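Local coordinates for protein leucine--trna ligase (Agrobacterium radiobacter, PDB 5AH5) that probably charges tRNA(Leu) with L-leucine at the expense of ATP, as a class I aminoacyl-tRNA synthetase, at residues B[214-217]-B[218-222]; B[287-290]-B[291-295]; B[772-775]-B[776-780]. All coordinates share one frame; numbering follows the deposited sequence.

Interaction 1: residues B[214-217]-B[218-222]. With nucleotides of chain D.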
# COMPACT_ATOMS: atom_id res chain seq x y z
N VAL B 214 4.08 -6.18 -6.17
CA VAL B 214 2.91 -5.28 -6.27
C VAL B 214 2.81 -4.74 -7.70
O VAL B 214 1.74 -4.78 -8.35
CB VAL B 214 2.99 -4.16 -5.23
CG1 VAL B 214 1.92 -3.12 -5.45
CG2 VAL B 214 2.84 -4.73 -3.84
N ARG B 215 3.94 -4.35 -8.25
CA ARG B 215 3.97 -3.87 -9.64
C ARG B 215 3.48 -4.87 -10.69
O ARG B 215 2.69 -4.50 -11.59
CB ARG B 215 5.35 -3.36 -10.00
CG ARG B 215 5.68 -2.07 -9.28
CD ARG B 215 6.92 -1.45 -9.83
NE ARG B 215 8.08 -2.07 -9.22
CZ ARG B 215 9.32 -1.95 -9.67
NH1 ARG B 215 9.59 -1.23 -10.77
NH2 ARG B 215 10.31 -2.55 -8.99
N ASN B 216 3.95 -6.10 -10.57
CA ASN B 216 3.57 -7.18 -11.45
C ASN B 216 2.09 -7.53 -11.22
O ASN B 216 1.41 -7.83 -12.14
CB ASN B 216 4.44 -8.44 -11.21
CG ASN B 216 4.03 -9.61 -12.11
OD1 ASN B 216 4.22 -9.55 -13.32
ND2 ASN B 216 3.41 -10.61 -11.55
N ILE B 217 1.61 -7.53 -10.00
CA ILE B 217 0.16 -7.77 -9.76
C ILE B 217 -0.70 -6.71 -10.49
O ILE B 217 -1.73 -7.05 -11.14
CB ILE B 217 -0.13 -7.87 -8.26
CG1 ILE B 217 0.48 -9.16 -7.70
CG2 ILE B 217 -1.62 -7.92 -7.99
CD1 ILE B 217 0.55 -9.18 -6.19
N GLN B 218 -0.24 -5.46 -10.49
CA GLN B 218 -0.96 -4.41 -11.21
C GLN B 218 -0.88 -4.57 -12.73
O GLN B 218 -1.83 -4.28 -13.44
CB GLN B 218 -0.52 -3.01 -10.78
CG GLN B 218 -0.95 -2.64 -9.35
CD GLN B 218 -0.92 -1.13 -9.04
OE1 GLN B 218 -0.48 -0.30 -9.85
NE2 GLN B 218 -1.40 -0.79 -7.85
N ARG B 219 0.27 -5.00 -13.22
CA ARG B 219 0.48 -5.26 -14.66
C ARG B 219 -0.53 -6.29 -15.18
O ARG B 219 -1.14 -6.10 -16.23
CB ARG B 219 1.95 -5.75 -14.86
CG ARG B 219 2.41 -6.10 -16.26
CD ARG B 219 3.95 -6.12 -16.40
NE ARG B 219 4.56 -4.76 -16.39
CZ ARG B 219 5.29 -4.20 -15.40
NH1 ARG B 219 5.60 -4.86 -14.26
NH2 ARG B 219 5.76 -2.95 -15.55
N ASN B 220 -0.73 -7.35 -14.42
CA ASN B 220 -1.67 -8.39 -14.76
C ASN B 220 -3.13 -7.95 -14.59
O ASN B 220 -3.99 -8.48 -15.27
CB ASN B 220 -1.50 -9.60 -13.84
CG ASN B 220 -0.18 -10.35 -14.04
OD1 ASN B 220 0.52 -10.19 -15.04
ND2 ASN B 220 0.16 -11.16 -13.06
N TRP B 221 -3.41 -7.07 -13.62
CA TRP B 221 -4.78 -6.54 -13.46
C TRP B 221 -5.19 -5.68 -14.65
O TRP B 221 -6.29 -5.84 -15.19
CB TRP B 221 -4.93 -5.76 -12.17
CG TRP B 221 -6.33 -5.43 -11.89
CD1 TRP B 221 -6.95 -4.23 -12.13
CD2 TRP B 221 -7.31 -6.31 -11.35
NE1 TRP B 221 -8.28 -4.32 -11.75
CE2 TRP B 221 -8.52 -5.58 -11.26
CE3 TRP B 221 -7.29 -7.64 -10.90
CZ2 TRP B 221 -9.69 -6.16 -10.78
CZ3 TRP B 221 -8.44 -8.21 -10.42
CH2 TRP B 221 -9.64 -7.47 -10.35
N ILE B 222 -4.31 -4.78 -15.05
CA ILE B 222 -4.61 -3.89 -16.17
C ILE B 222 -4.73 -4.69 -17.47
O ILE B 222 -5.71 -4.55 -18.21
CB ILE B 222 -3.57 -2.79 -16.29
CG1 ILE B 222 -3.62 -1.88 -15.04
CG2 ILE B 222 -3.73 -2.02 -17.60
CD1 ILE B 222 -2.35 -1.08 -14.83
P C D 4 8.03 -13.03 -15.71
OP1 C D 4 9.14 -12.26 -16.34
OP2 C D 4 8.01 -14.51 -15.73
O5' C D 4 7.95 -12.73 -14.15
C5' C D 4 7.74 -11.38 -13.68
C4' C D 4 7.17 -11.39 -12.28
O4' C D 4 6.00 -12.24 -12.16
C3' C D 4 8.09 -11.93 -11.21
O3' C D 4 9.11 -11.01 -10.91
C2' C D 4 7.11 -12.13 -10.07
O2' C D 4 6.79 -10.93 -9.38
C1' C D 4 5.93 -12.74 -10.83
N1 C D 4 5.95 -14.21 -10.86
C2 C D 4 5.71 -14.89 -9.66
O2 C D 4 5.53 -14.23 -8.63
N3 C D 4 5.69 -16.24 -9.66
C4 C D 4 5.90 -16.91 -10.79
N4 C D 4 5.86 -18.25 -10.74
C5 C D 4 6.15 -16.25 -12.03
C6 C D 4 6.15 -14.91 -12.02
P C D 3 5.27 -16.14 -19.86
OP1 C D 3 6.17 -15.41 -20.79
OP2 C D 3 5.62 -17.51 -19.39
O5' C D 3 5.04 -15.22 -18.58
C5' C D 3 4.93 -13.80 -18.73
C4' C D 3 4.49 -13.16 -17.44
O4' C D 3 3.31 -13.83 -16.90
C3' C D 3 5.44 -13.23 -16.26
O3' C D 3 6.64 -12.46 -16.32
C2' C D 3 4.51 -12.82 -15.14
O2' C D 3 4.16 -11.45 -15.23
C1' C D 3 3.27 -13.65 -15.49
N1 C D 3 3.25 -14.97 -14.81
C2 C D 3 2.97 -15.01 -13.44
O2 C D 3 2.73 -13.95 -12.84
N3 C D 3 2.94 -16.21 -12.81
C4 C D 3 3.22 -17.33 -13.48
C5 C D 3 3.53 -17.32 -14.87
C6 C D 3 3.54 -16.13 -15.49
P G D 79 -3.46 -14.75 -5.08
OP1 G D 79 -4.49 -13.91 -4.41
OP2 G D 79 -3.75 -16.18 -5.37
O5' G D 79 -3.08 -14.11 -6.47
C5' G D 79 -2.91 -12.70 -6.49
C4' G D 79 -2.39 -12.29 -7.81
O4' G D 79 -1.16 -13.03 -8.11
C3' G D 79 -3.29 -12.62 -8.99
O3' G D 79 -4.38 -11.71 -9.09
C2' G D 79 -2.30 -12.47 -10.12
O2' G D 79 -1.96 -11.14 -10.38
C1' G D 79 -1.07 -13.17 -9.52
N9 G D 79 -1.01 -14.59 -9.84
C8 G D 79 -1.17 -15.67 -9.01
N7 G D 79 -1.05 -16.82 -9.63
C5 G D 79 -0.80 -16.46 -10.95
C6 G D 79 -0.54 -17.28 -12.08
O6 G D 79 -0.48 -18.51 -12.15
N1 G D 79 -0.33 -16.51 -13.22
C2 G D 79 -0.35 -15.13 -13.27
N2 G D 79 -0.13 -14.57 -14.47
N3 G D 79 -0.56 -14.37 -12.21
C4 G D 79 -0.78 -15.09 -11.10
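The side-chain amides of Asn216 and Asn220, one helical turn apart, come together with ND2 3.6 Å from ND2, and both meet the bound RNA of chain D. O4' of nucleotide C4 lies over one face of the Asn216 amide, 3.3 Å from Asn216 CG, while Asn220 ND2 approaches from the other side of that plane. Because CG of Asn216 is anti to the backbone N (chi1 179°), the amide swings out to the RNA, and its OD1 accepts a hydrogen bond from O2' of C3 at 2.7 Å. Asn220 instead sets CG beside its own backbone N, and its ND2 gives O2' of G79 a weak bond of 3.4 Å, although a straight one (171°). An asparagine suits either place: short, uncharged, and carrying both a donor and an acceptor for ribose hydroxyls. The Arg219 guanidinium lies obliquely by the backbone of the preceding turn, with NH1 4.0 Å from Arg215 O. The CG2 methyl of Ile217 lies beside the G79 ribose, 4.0 Å from G79 O2'.

Trp221 stands with CB 3.6 Å from Ile217 O; its NE1 is hydrogen-bonded to Glu167 OE2, its ring makes a cation-pi contact with Arg411, and it also lies against an RNA phosphate. On the protein side, Gln218 runs as an extended chain past Val214 O, and both ends of its buried amide are satisfied, OE1 by Arg538 and NE2 by Ala530 O. Along the backbone the turns are held by i to i+4 bonds, such as Asn220 N to Asn216 O. The whole is an amphipathic alpha-helix, 212-222, with one side packed into the synthetase and a pair of asparagines set one turn apart at the minor groove of the tRNA acceptor stem.

Interaction 2: residues B[287-290]-B[291-295]. With nucleotides of chain D.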
# COMPACT_ATOMS: atom_id res chain seq x y z
N LEU B 287 -26.87 -15.36 -19.40
CA LEU B 287 -26.82 -14.08 -18.65
C LEU B 287 -27.33 -14.16 -17.21
O LEU B 287 -26.92 -13.36 -16.39
CB LEU B 287 -27.59 -12.97 -19.38
CG LEU B 287 -27.16 -12.65 -20.81
CD1 LEU B 287 -28.03 -11.53 -21.36
CD2 LEU B 287 -25.70 -12.26 -20.88
N VAL B 288 -28.22 -15.09 -16.91
CA VAL B 288 -28.65 -15.38 -15.53
C VAL B 288 -27.55 -16.03 -14.65
O VAL B 288 -27.67 -16.06 -13.43
CB VAL B 288 -29.98 -16.20 -15.56
CG1 VAL B 288 -30.19 -17.14 -14.37
CG2 VAL B 288 -31.16 -15.24 -15.66
N LEU B 289 -26.49 -16.55 -15.24
CA LEU B 289 -25.49 -17.30 -14.47
C LEU B 289 -24.61 -16.38 -13.66
O LEU B 289 -24.32 -15.26 -14.08
CB LEU B 289 -24.63 -18.15 -15.41
CG LEU B 289 -25.42 -19.23 -16.18
CD1 LEU B 289 -24.49 -19.89 -17.19
CD2 LEU B 289 -26.07 -20.23 -15.22
N SER B 290 -24.19 -16.86 -12.50
CA SER B 290 -23.20 -16.18 -11.69
C SER B 290 -21.87 -16.08 -12.50
O SER B 290 -21.72 -16.75 -13.51
CB SER B 290 -23.06 -16.88 -10.32
OG SER B 290 -22.32 -18.07 -10.43
N SER B 291 -20.97 -15.18 -12.11
CA SER B 291 -19.71 -14.99 -12.80
C SER B 291 -18.84 -16.26 -12.73
O SER B 291 -18.25 -16.58 -13.72
CB SER B 291 -18.95 -13.79 -12.22
OG SER B 291 -19.75 -12.63 -12.34
N GLU B 292 -18.79 -16.92 -11.56
CA GLU B 292 -18.27 -18.29 -11.34
C GLU B 292 -18.79 -19.36 -12.33
O GLU B 292 -18.01 -19.92 -13.08
CB GLU B 292 -18.69 -18.81 -9.96
CG GLU B 292 -17.88 -18.35 -8.78
CD GLU B 292 -18.47 -18.81 -7.45
OE1 GLU B 292 -19.68 -19.16 -7.40
OE2 GLU B 292 -17.71 -18.80 -6.44
N GLU B 293 -20.11 -19.63 -12.30
CA GLU B 293 -20.79 -20.60 -13.21
C GLU B 293 -20.57 -20.30 -14.68
O GLU B 293 -20.50 -21.21 -15.48
CB GLU B 293 -22.31 -20.63 -12.95
CG GLU B 293 -22.72 -21.29 -11.64
CD GLU B 293 -24.06 -20.81 -11.06
OE1 GLU B 293 -24.79 -20.03 -11.74
OE2 GLU B 293 -24.37 -21.20 -9.91
N ARG B 294 -20.47 -19.01 -15.01
CA ARG B 294 -20.30 -18.53 -16.40
C ARG B 294 -18.95 -18.92 -17.01
O ARG B 294 -18.81 -18.94 -18.25
CB ARG B 294 -20.49 -17.00 -16.43
CG ARG B 294 -20.30 -16.26 -17.75
CD ARG B 294 -21.27 -16.72 -18.81
NE ARG B 294 -20.70 -16.51 -20.14
CZ ARG B 294 -20.87 -15.42 -20.89
NH1 ARG B 294 -21.63 -14.37 -20.48
NH2 ARG B 294 -20.28 -15.38 -22.09
N SER B 295 -17.96 -19.21 -16.14
CA SER B 295 -16.60 -19.61 -16.57
C SER B 295 -16.41 -21.12 -16.67
O SER B 295 -15.59 -21.56 -17.47
CB SER B 295 -15.53 -19.00 -15.64
OG SER B 295 -15.28 -17.63 -15.96
P C D 82 -12.09 -16.93 -17.57
OP1 C D 82 -13.33 -16.15 -17.89
OP2 C D 82 -12.01 -17.62 -16.27
O5' C D 82 -11.78 -18.00 -18.72
C5' C D 82 -12.39 -19.30 -18.72
C4' C D 82 -11.89 -20.14 -19.88
O4' C D 82 -12.74 -21.32 -19.98
C3' C D 82 -11.90 -19.50 -21.26
O3' C D 82 -10.90 -20.03 -22.14
C2' C D 82 -13.29 -19.87 -21.77
O2' C D 82 -13.40 -19.85 -23.18
C1' C D 82 -13.45 -21.29 -21.21
N1 C D 82 -14.81 -21.81 -20.95
C2 C D 82 -14.98 -23.19 -20.83
O2 C D 82 -14.00 -23.94 -20.99
N3 C D 82 -16.21 -23.68 -20.55
C4 C D 82 -17.25 -22.85 -20.40
N4 C D 82 -18.44 -23.38 -20.14
C5 C D 82 -17.10 -21.44 -20.50
C6 C D 82 -15.87 -20.96 -20.76
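Glu293 folds back over Ser290, and its chain can be followed along the serine hydroxyl. CB lies 3.6 Å from Ser290 OG, CG follows at a similar distance, and CD comes to 3.3 Å of the same oxygen. At the tip, OE1 accepts a weak hydrogen bond of 3.3 Å from Ser290 N, and it also touches Leu289 CD2 at 3.7 Å, where the two side chains cross at about a right angle. The serine answers: Glu293 N donates to Ser290 OG over 3.3 Å in a nearly straight bond (167°). These reciprocal bonds make a capping box, opening a turn, 291-295, that has helical backbone angles but is not a regular helix, in the editing domain. Serine fits because OG sits between its own backbone N and carbonyl carbon (chi1 76°), close enough to receive the amide three residues on; glutamate has the length to reach back. Ser290 O takes Arg294 N at 3.0 Å, while the buried Arg294 guanidinium forms a salt bridge with Glu262. Ser291 lies against strands 153-157 and 182-191. At the far end of the turn, Ser295 OG donates to phosphate oxygen OP1 of C82 of chain D, 3.1 Å away.

Interaction 3: residues B[772-775]-B[776-780]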
# COMPACT_ATOMS: atom_id res chain seq x y z
N VAL B 772 45.68 0.40 12.01
CA VAL B 772 45.03 1.16 10.95
C VAL B 772 46.10 2.00 10.21
O VAL B 772 47.12 2.40 10.83
CB VAL B 772 43.93 2.06 11.58
CG1 VAL B 772 43.34 3.04 10.57
CG2 VAL B 772 42.84 1.18 12.12
N ASN B 773 45.90 2.26 8.92
CA ASN B 773 46.89 3.04 8.10
C ASN B 773 48.24 2.41 7.92
O ASN B 773 49.23 3.11 7.65
CB ASN B 773 47.17 4.44 8.67
CG ASN B 773 45.91 5.22 8.93
OD1 ASN B 773 45.07 5.34 8.04
ND2 ASN B 773 45.77 5.74 10.17
N LEU B 774 48.32 1.10 8.09
CA LEU B 774 49.56 0.40 7.76
C LEU B 774 49.69 0.59 6.25
O LEU B 774 48.71 0.52 5.49
CB LEU B 774 49.53 -1.07 8.20
CG LEU B 774 50.90 -1.75 8.49
CD1 LEU B 774 51.72 -1.04 9.58
CD2 LEU B 774 50.64 -3.20 8.85
N ALA B 775 50.88 0.95 5.82
CA ALA B 775 51.19 1.00 4.40
C ALA B 775 50.84 -0.33 3.70
O ALA B 775 51.03 -1.42 4.25
CB ALA B 775 52.65 1.34 4.22
N GLU B 776 50.36 -0.24 2.46
CA GLU B 776 49.99 -1.42 1.70
C GLU B 776 51.16 -2.43 1.59
O GLU B 776 50.97 -3.66 1.77
CB GLU B 776 49.41 -1.00 0.36
CG GLU B 776 48.63 -2.08 -0.29
CD GLU B 776 48.01 -1.65 -1.60
OE1 GLU B 776 47.21 -0.69 -1.57
OE2 GLU B 776 48.30 -2.30 -2.63
N GLU B 777 52.40 -1.97 1.43
CA GLU B 777 53.50 -2.93 1.35
C GLU B 777 53.77 -3.64 2.68
O GLU B 777 54.22 -4.80 2.70
CB GLU B 777 54.81 -2.33 0.73
CG GLU B 777 55.58 -1.31 1.57
CD GLU B 777 55.26 0.16 1.23
OE1 GLU B 777 54.11 0.46 0.79
OE2 GLU B 777 56.18 1.02 1.45
N ASP B 778 53.56 -2.91 3.77
CA ASP B 778 53.68 -3.50 5.13
C ASP B 778 52.55 -4.46 5.44
O ASP B 778 52.77 -5.48 6.11
CB ASP B 778 53.76 -2.39 6.19
CG ASP B 778 55.05 -1.55 6.09
OD1 ASP B 778 56.01 -1.94 5.38
OD2 ASP B 778 55.10 -0.47 6.75
N ILE B 779 51.33 -4.17 4.95
CA ILE B 779 50.24 -5.12 5.08
C ILE B 779 50.61 -6.43 4.39
O ILE B 779 50.60 -7.48 5.01
CB ILE B 779 48.91 -4.58 4.51
CG1 ILE B 779 48.44 -3.41 5.34
CG2 ILE B 779 47.86 -5.69 4.45
CD1 ILE B 779 47.19 -2.72 4.80
N LEU B 780 51.00 -6.36 3.14
CA LEU B 780 51.42 -7.55 2.41
C LEU B 780 52.58 -8.28 3.09
O LEU B 780 52.57 -9.48 3.25
CB LEU B 780 51.86 -7.19 0.98
CG LEU B 780 52.23 -8.36 0.12
CD1 LEU B 780 51.03 -9.23 -0.16
CD2 LEU B 780 52.86 -7.86 -1.17
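Leu774 and Ile779 meet across the start of helix 776-785 in a hydrophobic staple, the residue before the N-cap touching the fourth residue after the N-cap, five positions on from Leu774: Leu774 CB is 3.9 Å from Ile779 CG1. Ala775 holds the N-cap position, and its carbonyl takes the first i to i+4 bond from Ile779 N at 2.9 Å. Leu774 turns CG away from its backbone N (chi1 -154°), which lays CG against Asp778 CB at 3.7 Å, the two side chains crossing at about a right angle, and brings CD2 near Ile779 N. Ile779 CG1 lies close to Ala775 O, and the chain runs on to carry CD1 to 3.6 Å from Leu774 O. A branched isoleucine suits this buried place, since its side chain also packs on strands 753-760 and 798-804 of the sheet behind. Glu776, Glu777 and Asp778 fill the first turn, where negative charge probably interacts well with the helix dipole; Glu776 OE2 is hydrogen-bonded to Tyr801 OH. Glu777 takes the tighter conformation between backbone N and carbonyl carbon (chi1 70°) and bends again at chi2, bringing OE1 to 3.8 Å from Ala775 CB.

All three are local contacts, but they sit in different parts of the fold. Interaction 1, partly buried, lies wholly within one helix between the synthetase body and the tRNA, and its chemistry is amide to ribose. Interaction 2, about 25 Å away between centres, is also partly buried; it caps a short, irregular turn with polar groups and meets the same RNA through a phosphate. Interaction 3 is a surface contact, with centres about 53 Å from interaction 1 and 77 Å from interaction 2, and about 12 Å from the nucleic acid at its nearest atom. Interaction 2 opens its turn by a serine-glutamate exchange, interaction 3 a regular helix by an apolar pair flanking a backbone bond.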